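Local structure of hydroxymethyldihydropterin pyrophosphokinase-dihydropteroate synthase, putative (Plasmodium vivax, 5Z79) at residues A[344-348]-A[378-383]; A[578-584]-A[680-685]. The protein probably catalyses two consecutive steps of folate synthesis, pyrophosphorylation of 6-hydroxymethyl-7,8-dihydropterin and condensation of the product with 4-aminobenzoic acid to give dihydropteroate. One frame throughout, in Å; residues are numbered along the deposited sequence.

Contact 1: A[344-348]-A[378-383]. Unlike the reference sequence in segment 378-383: Ala383 (reference Gly). With HH2 (6-hydroxymethylpterin-diphosphate), chain G; PAB (4-aminobenzoic acid), chain I.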
loop_
_atom_site.group_PDB
_atom_site.type_symbol
_atom_site.label_atom_id
_atom_site.label_comp_id
_atom_site.label_asym_id
_atom_site.label_seq_id
_atom_site.Cartn_x
_atom_site.Cartn_y
_atom_site.Cartn_z
ATOM N N ASN A 344 -3.423 32.253 -14.037
ATOM C CA ASN A 344 -3.254 32.587 -15.429
ATOM C C ASN A 344 -4.488 32.143 -16.189
ATOM O O ASN A 344 -5.247 31.315 -15.695
ATOM C CB ASN A 344 -2.021 31.905 -15.986
ATOM C CG ASN A 344 -2.207 30.429 -16.129
ATOM O OD1 ASN A 344 -2.857 29.976 -17.062
ATOM N ND2 ASN A 344 -1.646 29.661 -15.204
ATOM N N TYR A 345 -4.666 32.685 -17.390
ATOM C CA TYR A 345 -5.843 32.416 -18.210
ATOM C C TYR A 345 -5.816 31.085 -18.964
ATOM O O TYR A 345 -6.811 30.718 -19.564
ATOM C CB TYR A 345 -6.053 33.548 -19.220
ATOM C CG TYR A 345 -6.478 34.834 -18.560
ATOM C CD1 TYR A 345 -7.790 35.020 -18.136
ATOM C CD2 TYR A 345 -5.575 35.861 -18.346
ATOM C CE1 TYR A 345 -8.180 36.196 -17.516
ATOM C CE2 TYR A 345 -5.956 37.038 -17.732
ATOM C CZ TYR A 345 -7.253 37.200 -17.321
ATOM O OH TYR A 345 -7.625 38.376 -16.720
ATOM N N ASP A 346 -4.687 30.420 -18.956
ATOM C CA ASP A 346 -4.534 29.272 -19.799
ATOM C C ASP A 346 -3.983 28.023 -19.166
ATOM O O ASP A 346 -3.045 27.456 -19.626
ATOM C CB ASP A 346 -3.652 29.678 -21.014
ATOM C CG ASP A 346 -2.826 30.957 -20.794
ATOM O OD1 ASP A 346 -1.961 31.020 -19.935
ATOM O OD2 ASP A 346 -3.067 31.914 -21.487
ATOM N N SER A 347 -4.663 27.480 -18.195
ATOM C CA SER A 347 -4.113 26.299 -17.520
ATOM C C SER A 347 -5.115 25.222 -17.774
ATOM O O SER A 347 -6.303 25.531 -17.876
ATOM C CB SER A 347 -3.859 26.532 -16.025
ATOM O OG SER A 347 -2.507 26.933 -15.788
ATOM N N PHE A 348 -4.648 23.978 -17.923
ATOM C CA PHE A 348 -5.459 22.993 -18.654
ATOM C C PHE A 348 -6.772 22.616 -17.945
ATOM O O PHE A 348 -7.725 22.225 -18.619
ATOM C CB PHE A 348 -4.630 21.773 -19.136
ATOM C CG PHE A 348 -4.204 20.831 -18.046
ATOM C CD1 PHE A 348 -5.055 19.833 -17.606
ATOM C CD2 PHE A 348 -2.941 20.932 -17.482
ATOM C CE1 PHE A 348 -4.662 18.971 -16.605
ATOM C CE2 PHE A 348 -2.538 20.074 -16.487
ATOM C CZ PHE A 348 -3.395 19.085 -16.055
ATOM N N GLY A 378 1.586 29.406 -9.874
ATOM C CA GLY A 378 2.159 29.326 -11.207
ATOM C C GLY A 378 1.591 30.345 -12.146
ATOM O O GLY A 378 0.392 30.330 -12.371
ATOM N N GLY A 379 2.459 31.206 -12.711
ATOM C CA GLY A 379 2.047 32.295 -13.644
ATOM C C GLY A 379 1.870 31.915 -15.112
ATOM O O GLY A 379 1.117 32.527 -15.831
ATOM N N GLU A 380 2.580 30.902 -15.568
ATOM C CA GLU A 380 2.515 30.488 -16.959
ATOM C C GLU A 380 2.279 29.000 -16.982
ATOM O O GLU A 380 2.725 28.292 -16.088
ATOM C CB GLU A 380 3.847 30.811 -17.645
ATOM C CG GLU A 380 3.820 30.704 -19.159
ATOM C CD GLU A 380 4.982 31.454 -19.819
ATOM O OE1 GLU A 380 4.826 32.669 -20.157
ATOM O OE2 GLU A 380 6.050 30.817 -20.013
ATOM N N SER A 381 1.597 28.517 -18.004
ATOM C CA SER A 381 1.237 27.116 -18.096
ATOM C C SER A 381 2.310 26.357 -18.890
ATOM O O SER A 381 2.874 26.901 -19.842
ATOM C CB SER A 381 -0.119 27.029 -18.784
ATOM O OG SER A 381 -0.494 25.700 -19.063
ATOM N N SER A 382 2.595 25.112 -18.508
ATOM C CA SER A 382 3.502 24.273 -19.298
ATOM C C SER A 382 2.825 23.084 -19.965
ATOM O O SER A 382 3.504 22.157 -20.429
ATOM C CB SER A 382 4.644 23.776 -18.423
ATOM O OG SER A 382 5.557 24.838 -18.189
ATOM N N ALA A 383 1.497 23.136 -20.048
ATOM C CA ALA A 383 0.710 22.011 -20.536
ATOM C C ALA A 383 0.807 21.803 -22.045
ATOM O O ALA A 383 1.021 22.760 -22.779
ATOM C CB ALA A 383 -0.741 22.175 -20.117
HETATM N N1 HH2 G . 3.434 19.960 -13.336
HETATM C C2 HH2 G . 2.804 21.108 -13.690
HETATM C C3 HH2 G . 3.222 22.335 -13.183
HETATM N N4 HH2 G . 4.250 22.428 -12.327
HETATM N N5 HH2 G . 5.941 21.381 -11.082
HETATM C C6 HH2 G . 6.589 20.250 -10.714
HETATM N N6 HH2 G . 7.636 20.346 -9.854
HETATM N N7 HH2 G . 6.242 19.028 -11.169
HETATM C C8 HH2 G . 5.224 18.825 -12.019
HETATM O O8 HH2 G . 4.934 17.661 -12.404
HETATM C C9 HH2 G . 4.470 20.016 -12.478
HETATM C C10 HH2 G . 4.907 21.323 -11.941
HETATM C C11 HH2 G . 1.602 21.076 -14.612
HETATM O O4 HH2 G . 0.376 21.113 -13.818
HETATM P P1 HH2 G . -0.662 22.368 -13.714
HETATM O O1P HH2 G . -2.034 21.925 -13.311
HETATM O O2P HH2 G . -0.048 23.559 -12.986
HETATM O O3P HH2 G . -0.793 22.727 -15.282
HETATM P P2 HH2 G . -0.190 24.060 -15.980
HETATM O O4P HH2 G . -0.393 25.218 -15.002
HETATM O O5P HH2 G . -0.996 24.056 -17.264
HETATM O O6P HH2 G . 1.280 23.768 -16.176
HETATM C "C1'" PAB I . -0.093 15.860 -19.190
HETATM O "O1'" PAB I . -1.299 15.690 -18.907
HETATM O "O2'" PAB I . 0.552 15.012 -19.849
HETATM C C1 PAB I . 0.578 17.127 -18.757
HETATM C C2 PAB I . -0.197 18.177 -18.278
HETATM C C3 PAB I . 0.410 19.355 -17.883
HETATM C C4 PAB I . 1.788 19.484 -17.968
HETATM C C5 PAB I . 2.573 18.447 -18.448
HETATM C C6 PAB I . 1.961 17.266 -18.842
HETATM N N4 PAB I . 2.355 20.644 -17.587
#
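In the dihydropteroate synthase site, the loops after strands 336-342 and 374-378 of the TIM barrel meet through Asn344 on Gly379, Ser381 on Asp346 and Phe348 on Ala383, and together hold the diphosphate of 6-hydroxymethylpterin-diphosphate. Ser381 CB and OG lie by Asp346 O. With OG anti to the backbone N (chi1 173°), the hydroxyl of Ser381 lies beside O5P of the ligand as a donor. Ser347 OG gives its hydrogen to O4P over 2.8 Å. It accepts one from Asn344 ND2 at 2.9 Å, within the amide plane. The other end of that amide, Asn344 OD1, takes the N-H of Asp346 at 2.7 Å in an Asx turn, so Asn344 is a second-shell residue that fixes its own loop and orients Ser347. A third oxygen, O6P, receives the N-H of Ser382 nearly straight (171°). Phe348 CD2 meets Ala383 CB at 3.7 Å, and Phe348 CE2 also reaches 4-aminobenzoic acid. Three donors thus grip the terminal phosphate, and the aminobenzoate N4 is placed next to C11 of the pterin ligand, 3.1 Å away, as expected for the reaction in which C11 loses diphosphate and is joined to N4.

Contact 2: A[578-584]-A[680-685]; sequences YSRKRFI and GGLAIA. With PAB (4-aminobenzoic acid), chain I; HH2 (6-hydroxymethylpterin-diphosphate), chain G.
Tyr578 lays one ring face against Ile684, joining the substrate-binding loop after strand 575-576 of the TIM barrel to helix 671-691, which leads to strand 695-698. The evidence for a CH-pi contact is direct: Ile684 CB stands 3.9 Å from the centroid of the Tyr578 ring and 15° off its normal. The two side chains run antiparallel past one another. The CD1-CE1 side of the ring crosses the helix at Gly681, whose CA lies 3.5 Å from Tyr578 CE1, and OH reaches on toward Ala685 CB. Tyr578 CG sits between the backbone N and the carbonyl carbon (chi1 55°), a placement that carries the ring to the helix. The tip of Ile684, CD1, then fills the angle between two further side chains, meeting Ile584 CG1 at 3.7 Å and Phe583 CZ at 4.1 Å. Phe583 comes from the direction opposite to Ile684, while Ile584 also sends CG2 over Gly680 CA. Leu682, pointing away from Tyr578, meets Leu682 of the second subunit, and Ala683 packs on Val710 of the second subunit. The same loop, after a type II turn from Tyr578 to Lys581, faces the ligands: Arg582 N donates to O1' of 4-aminobenzoic acid, and its guanidinium approaches O2' edge-on. The extended chain of Lys581 passes the aminobenzoate and ends at the pterin, where NZ donates to O8 over 2.7 Å and to N1 over 3.3 Å.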
loop_
_atom_site.group_PDB
_atom_site.type_symbol
_atom_site.label_atom_id
_atom_site.label_comp_id
_atom_site.label_asym_id
_atom_site.label_seq_id
_atom_site.Cartn_x
_atom_site.Cartn_y
_atom_site.Cartn_z
ATOM N N TYR A 578 1.275 14.253 -10.185
ATOM C CA TYR A 578 0.478 13.509 -11.143
ATOM C C TYR A 578 -0.820 14.206 -11.513
ATOM O O TYR A 578 -1.428 13.906 -12.542
ATOM C CB TYR A 578 0.120 12.175 -10.541
ATOM C CG TYR A 578 -0.574 12.280 -9.205
ATOM C CD1 TYR A 578 -1.897 12.606 -9.135
ATOM C CD2 TYR A 578 0.109 12.042 -8.025
ATOM C CE1 TYR A 578 -2.538 12.701 -7.939
ATOM C CE2 TYR A 578 -0.527 12.133 -6.810
ATOM C CZ TYR A 578 -1.864 12.458 -6.777
ATOM O OH TYR A 578 -2.556 12.550 -5.591
ATOM N N SER A 579 -1.244 15.123 -10.656
ATOM C CA SER A 579 -2.624 15.584 -10.619
ATOM C C SER A 579 -3.229 16.050 -11.938
ATOM O O SER A 579 -2.694 16.908 -12.639
ATOM C CB SER A 579 -2.784 16.654 -9.579
ATOM O OG SER A 579 -4.096 17.094 -9.612
ATOM N N ARG A 580 -4.374 15.444 -12.235
ATOM C CA ARG A 580 -5.150 15.628 -13.457
ATOM C C ARG A 580 -4.434 15.368 -14.785
ATOM O O ARG A 580 -5.046 15.612 -15.828
ATOM C CB ARG A 580 -5.803 17.002 -13.476
ATOM C CG ARG A 580 -6.693 17.232 -12.285
ATOM C CD ARG A 580 -7.403 18.556 -12.402
ATOM N NE ARG A 580 -8.337 18.738 -11.302
ATOM C CZ ARG A 580 -8.896 19.890 -10.969
ATOM N NH1 ARG A 580 -8.637 20.991 -11.645
ATOM N NH2 ARG A 580 -9.718 19.945 -9.949
ATOM N N LYS A 581 -3.196 14.846 -14.769
ATOM C CA LYS A 581 -2.465 14.580 -16.022
ATOM C C LYS A 581 -3.115 13.494 -16.870
ATOM O O LYS A 581 -3.993 12.783 -16.399
ATOM C CB LYS A 581 -0.999 14.271 -15.752
ATOM C CG LYS A 581 -0.352 15.464 -15.064
ATOM C CD LYS A 581 1.167 15.490 -15.069
ATOM C CE LYS A 581 1.629 16.786 -14.426
ATOM N NZ LYS A 581 3.093 16.820 -14.135
ATOM N N ARG A 582 -2.706 13.408 -18.132
ATOM C CA ARG A 582 -3.366 12.548 -19.132
ATOM C C ARG A 582 -3.221 11.029 -18.861
ATOM O O ARG A 582 -4.151 10.217 -19.149
ATOM C CB ARG A 582 -2.791 12.812 -20.531
ATOM C CG ARG A 582 -3.063 14.168 -21.168
ATOM C CD ARG A 582 -2.150 14.362 -22.374
ATOM N NE ARG A 582 -0.738 14.497 -21.985
ATOM C CZ ARG A 582 0.239 14.927 -22.777
ATOM N NH1 ARG A 582 -0.016 15.288 -24.024
ATOM N NH2 ARG A 582 1.477 15.018 -22.311
ATOM N N PHE A 583 -2.047 10.678 -18.323
ATOM C CA PHE A 583 -1.599 9.300 -18.211
ATOM C C PHE A 583 -2.457 8.544 -17.239
ATOM O O PHE A 583 -2.515 7.325 -17.292
ATOM C CB PHE A 583 -0.110 9.240 -17.773
ATOM C CG PHE A 583 0.109 9.460 -16.302
ATOM C CD1 PHE A 583 0.257 10.731 -15.795
ATOM C CD2 PHE A 583 0.180 8.387 -15.435
ATOM C CE1 PHE A 583 0.455 10.936 -14.439
ATOM C CE2 PHE A 583 0.386 8.582 -14.080
ATOM C CZ PHE A 583 0.521 9.865 -13.579
ATOM N N ILE A 584 -3.098 9.277 -16.334
ATOM C CA ILE A 584 -4.009 8.675 -15.371
ATOM C C ILE A 584 -5.157 7.936 -16.059
ATOM O O ILE A 584 -5.384 6.744 -15.834
ATOM C CB ILE A 584 -4.568 9.751 -14.429
ATOM C CG1 ILE A 584 -3.455 10.189 -13.482
ATOM C CG2 ILE A 584 -5.778 9.228 -13.641
ATOM C CD1 ILE A 584 -3.764 11.498 -12.799
ATOM N N GLY A 680 -8.616 8.621 -9.986
ATOM C CA GLY A 680 -7.331 7.967 -10.249
ATOM C C GLY A 680 -6.174 8.714 -9.576
ATOM O O GLY A 680 -5.244 8.125 -9.037
ATOM N N GLY A 681 -6.248 10.033 -9.597
ATOM C CA GLY A 681 -5.374 10.837 -8.780
ATOM C C GLY A 681 -5.247 10.267 -7.389
ATOM O O GLY A 681 -4.149 10.026 -6.904
ATOM N N LEU A 682 -6.382 10.014 -6.758
ATOM C CA LEU A 682 -6.417 9.547 -5.374
ATOM C C LEU A 682 -5.754 8.175 -5.200
ATOM O O LEU A 682 -5.260 7.849 -4.135
ATOM C CB LEU A 682 -7.855 9.552 -4.872
ATOM C CG LEU A 682 -8.532 10.925 -4.817
ATOM C CD1 LEU A 682 -10.056 10.860 -4.705
ATOM C CD2 LEU A 682 -7.972 11.741 -3.665
ATOM N N ALA A 683 -5.729 7.389 -6.262
ATOM C CA ALA A 683 -5.048 6.107 -6.271
ATOM C C ALA A 683 -3.528 6.265 -6.230
ATOM O O ALA A 683 -2.817 5.554 -5.515
ATOM C CB ALA A 683 -5.446 5.330 -7.505
ATOM N N ILE A 684 -3.017 7.201 -6.991
ATOM C CA ILE A 684 -1.603 7.501 -6.907
ATOM C C ILE A 684 -1.286 8.105 -5.542
ATOM O O ILE A 684 -0.243 7.876 -4.981
ATOM C CB ILE A 684 -1.186 8.444 -8.046
ATOM C CG1 ILE A 684 -1.453 7.755 -9.391
ATOM C CG2 ILE A 684 0.290 8.803 -7.920
ATOM C CD1 ILE A 684 -1.903 8.692 -10.479
ATOM N N ALA A 685 -2.207 8.877 -5.010
ATOM C CA ALA A 685 -2.011 9.459 -3.710
ATOM C C ALA A 685 -1.815 8.392 -2.654
ATOM O O ALA A 685 -0.989 8.549 -1.775
ATOM C CB ALA A 685 -3.193 10.333 -3.356
HETATM C "C1'" PAB I . -0.093 15.860 -19.190
HETATM O "O1'" PAB I . -1.299 15.690 -18.907
HETATM O "O2'" PAB I . 0.552 15.012 -19.849
HETATM C C1 PAB I . 0.578 17.127 -18.757
HETATM C C2 PAB I . -0.197 18.177 -18.278
HETATM C C3 PAB I . 0.410 19.355 -17.883
HETATM C C4 PAB I . 1.788 19.484 -17.968
HETATM C C5 PAB I . 2.573 18.447 -18.448
HETATM C C6 PAB I . 1.961 17.266 -18.842
HETATM N N4 PAB I . 2.355 20.644 -17.587
HETATM N N1 HH2 G . 3.434 19.960 -13.336
HETATM C C2 HH2 G . 2.804 21.108 -13.690
HETATM C C3 HH2 G . 3.222 22.335 -13.183
HETATM N N4 HH2 G . 4.250 22.428 -12.327
HETATM N N5 HH2 G . 5.941 21.381 -11.082
HETATM C C6 HH2 G . 6.589 20.250 -10.714
HETATM N N6 HH2 G . 7.636 20.346 -9.854
HETATM N N7 HH2 G . 6.242 19.028 -11.169
HETATM C C8 HH2 G . 5.224 18.825 -12.019
HETATM O O8 HH2 G . 4.934 17.661 -12.404
HETATM C C9 HH2 G . 4.470 20.016 -12.478
HETATM C C10 HH2 G . 4.907 21.323 -11.941
HETATM C C11 HH2 G . 1.602 21.076 -14.612
HETATM O O4 HH2 G . 0.376 21.113 -13.818
HETATM P P1 HH2 G . -0.662 22.368 -13.714
HETATM O O1P HH2 G . -2.034 21.925 -13.311
HETATM O O2P HH2 G . -0.048 23.559 -12.986
HETATM O O3P HH2 G . -0.793 22.727 -15.282
HETATM P P2 HH2 G . -0.190 24.060 -15.980
HETATM O O4P HH2 G . -0.393 25.218 -15.002
HETATM O O5P HH2 G . -0.996 24.056 -17.264
HETATM O O6P HH2 G . 1.280 23.768 -16.176
#

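From the N terminus, contact 1 comes first: it closes the excursion from strand 336-342 through helix 357-369 to strand 374-378, joining the loops that follow two neighbouring parallel strands. Contact 2 opens only later, joining the turn after strand 575-576 to helix 671-691 across an excursion that includes the unmodelled residues 589-657. The two are therefore in series and neither nest nor cross. In space they adjoin, since strand 695-698 pairs with both 336-342 and 575-576; Phe348 CE1 packs on Arg580 O at 3.5 Å. Both border the same two ligands, contact 1 chiefly at the diphosphate, contact 2 at the pterin and the aminobenzoate carboxylate.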